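Local coordinates for protein 3-hydroxyacyl-CoA dehydrogenase (Archaeoglobus fulgidus, PDB 1ZEJ) that probably oxidises 3-hydroxy substrates, such as 3-hydroxyacyl-CoA or L-gulonate, with NAD+ as the electron acceptor, working as a homodimer, at residues N220-Y223 with I224-V228. Residues are numbered along the deposited sequence; the frame is centred on the assembly and turned at random.
Sequences NLDY and IGLDV
Asn220 and Leu221 meet Ile224, Gly225 and Leu226 in a local helix-to-helix turn of the C-terminal domain, where helix 197-224 ends and helix 226-240 starts. Two backbone i+4 hydrogen bonds close the first helix: Ile224 N to Asn220 O (3.0 Å) and Gly225 N to Leu221 O (2.7 Å). Gly225, N-cap of the next helix, has phi 111° and psi 121°, bringing the place of a CB against Ile224 O; the bend suits a residue without one. Leu226 CD1 reaches back to 4.0 Å from Leu221 CG, the side chains crossing near a right angle. Leucine suits both places: Leu221 also packs on Trp250 and Leu184 of the second subunit, Leu226 on Leu251. Leu226 CD1 also lies against Asp222 OD1 (3.2 Å, no hydrogen bond), the side chains side by side and pointing the same way. With Asn220 CG anti to N (chi1 -175°), ND2 meets Ile224 CD1 at 3.3 Å, the side chains crossing at a slant. The buried Asp222 carboxylate suits the backbone N-H groups of Ile268 and Tyr269, accepting their hydrogen bonds, which probably stabilise its charge; Tyr271 OH is also hydrogen-bonded to it. Gly225 thus permits the change of direction, which the leucine contact spans.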
ATOM      1  N   ASN A 220      -5.004   8.638  -5.431  1.00 28.52           N
ATOM      2  CA  ASN A 220      -5.900   7.623  -6.010  1.00 30.00           C
ATOM      3  C   ASN A 220      -7.412   7.962  -5.798  1.00 30.62           C
ATOM      4  O   ASN A 220      -8.229   7.847  -6.721  1.00 29.42           O
ATOM      5  CB  ASN A 220      -5.610   6.250  -5.428  1.00 29.82           C
ATOM      6  CG  ASN A 220      -6.402   5.181  -6.070  1.00 32.92           C
ATOM      7  OD1 ASN A 220      -6.350   5.044  -7.290  1.00 31.23           O
ATOM      8  ND2 ASN A 220      -7.210   4.418  -5.268  1.00 32.85           N
ATOM      9  N   LEU A 221      -7.723   8.466  -4.605  1.00 31.01           N
ATOM     10  CA  LEU A 221      -9.058   8.925  -4.223  1.00 31.66           C
ATOM     11  C   LEU A 221      -9.601   9.959  -5.172  1.00 30.78           C
ATOM     12  O   LEU A 221     -10.772   9.860  -5.574  1.00 30.01           O
ATOM     13  CB  LEU A 221      -9.068   9.406  -2.756  1.00 32.24           C
ATOM     14  CG  LEU A 221     -10.381   9.474  -1.985  1.00 33.56           C
ATOM     15  CD1 LEU A 221     -11.109   8.109  -1.952  1.00 37.90           C
ATOM     16  CD2 LEU A 221     -10.003   9.907  -0.597  1.00 36.02           C
ATOM     17  N   ASP A 222      -8.759  10.895  -5.625  1.00 30.25           N
ATOM     18  CA  ASP A 222      -9.175  11.923  -6.593  1.00 30.35           C
ATOM     19  C   ASP A 222      -9.711  11.327  -7.903  1.00 30.47           C
ATOM     20  O   ASP A 222     -10.615  11.864  -8.509  1.00 29.78           O
ATOM     21  CB  ASP A 222      -8.017  12.891  -6.919  1.00 29.48           C
ATOM     22  CG  ASP A 222      -7.829  13.980  -5.849  1.00 29.55           C
ATOM     23  OD1 ASP A 222      -8.790  14.251  -5.091  1.00 31.06           O
ATOM     24  OD2 ASP A 222      -6.736  14.583  -5.790  1.00 26.21           O
ATOM     25  N   TYR A 223      -9.087  10.252  -8.348  1.00 31.54           N
ATOM     26  CA  TYR A 223      -9.495   9.533  -9.548  1.00 31.73           C
ATOM     27  C   TYR A 223     -10.745   8.701  -9.307  1.00 32.63           C
ATOM     28  O   TYR A 223     -11.592   8.604 -10.190  1.00 32.84           O
ATOM     29  CB  TYR A 223      -8.385   8.588  -9.969  1.00 32.72           C
ATOM     30  CG  TYR A 223      -7.268   9.277 -10.635  1.00 33.19           C
ATOM     31  CD1 TYR A 223      -7.349   9.607 -11.971  1.00 34.04           C
ATOM     32  CD2 TYR A 223      -6.153   9.665  -9.932  1.00 34.10           C
ATOM     33  CE1 TYR A 223      -6.325  10.240 -12.604  1.00 32.52           C
ATOM     34  CE2 TYR A 223      -5.135  10.323 -10.560  1.00 35.22           C
ATOM     35  CZ  TYR A 223      -5.258  10.588 -11.928  1.00 32.86           C
ATOM     36  OH  TYR A 223      -4.257  11.249 -12.552  1.00 39.04           O
ATOM     37  N   ILE A 224     -10.836   8.066  -8.140  1.00 33.14           N
ATOM     38  CA  ILE A 224     -12.064   7.391  -7.704  1.00 34.75           C
ATOM     39  C   ILE A 224     -13.207   8.404  -7.720  1.00 34.69           C
ATOM     40  O   ILE A 224     -14.282   8.127  -8.260  1.00 32.96           O
ATOM     41  CB  ILE A 224     -11.897   6.733  -6.296  1.00 35.03           C
ATOM     42  CG1 ILE A 224     -11.163   5.389  -6.435  1.00 37.14           C
ATOM     43  CG2 ILE A 224     -13.249   6.494  -5.587  1.00 35.43           C
ATOM     44  CD1 ILE A 224     -10.503   4.945  -5.158  1.00 37.41           C
ATOM     45  N   GLY A 225     -12.955   9.591  -7.148  1.00 32.43           N
ATOM     46  CA  GLY A 225     -13.978  10.607  -6.988  1.00 32.41           C
ATOM     47  C   GLY A 225     -14.268  10.729  -5.514  1.00 32.55           C
ATOM     48  O   GLY A 225     -14.583   9.738  -4.857  1.00 32.70           O
ATOM     49  N   LEU A 226     -14.074  11.932  -4.970  1.00 32.86           N
ATOM     50  CA  LEU A 226     -14.273  12.159  -3.549  1.00 32.70           C
ATOM     51  C   LEU A 226     -15.739  11.999  -3.168  1.00 32.47           C
ATOM     52  O   LEU A 226     -16.013  11.471  -2.107  1.00 32.17           O
ATOM     53  CB  LEU A 226     -13.774  13.546  -3.139  1.00 32.94           C
ATOM     54  CG  LEU A 226     -12.326  13.653  -2.686  1.00 34.61           C
ATOM     55  CD1 LEU A 226     -11.353  13.005  -3.645  1.00 36.97           C
ATOM     56  CD2 LEU A 226     -11.971  15.137  -2.408  1.00 33.71           C
ATOM     57  N   ASP A 227     -16.656  12.500  -4.016  1.00 32.19           N
ATOM     58  CA  ASP A 227     -18.098  12.261  -3.855  1.00 33.14           C
ATOM     59  C   ASP A 227     -18.441  10.745  -3.857  1.00 34.49           C
ATOM     60  O   ASP A 227     -19.170  10.247  -2.981  1.00 33.49           O
ATOM     61  CB  ASP A 227     -18.900  13.041  -4.910  1.00 33.40           C
ATOM     62  CG  ASP A 227     -18.432  12.777  -6.348  1.00 34.25           C
ATOM     63  OD1 ASP A 227     -17.336  12.224  -6.591  1.00 35.44           O
ATOM     64  OD2 ASP A 227     -19.185  13.111  -7.249  1.00 36.07           O
ATOM     65  N   VAL A 228     -17.882  10.023  -4.829  1.00 35.34           N
ATOM     66  CA  VAL A 228     -18.070   8.590  -4.931  1.00 36.45           C
ATOM     67  C   VAL A 228     -17.610   7.921  -3.646  1.00 36.87           C
ATOM     68  O   VAL A 228     -18.340   7.117  -3.059  1.00 36.07           O
ATOM     69  CB  VAL A 228     -17.300   8.008  -6.151  1.00 36.46           C
ATOM     70  CG1 VAL A 228     -17.207   6.503  -6.061  1.00 37.74           C
ATOM     71  CG2 VAL A 228     -17.992   8.425  -7.431  1.00 36.97           C
TER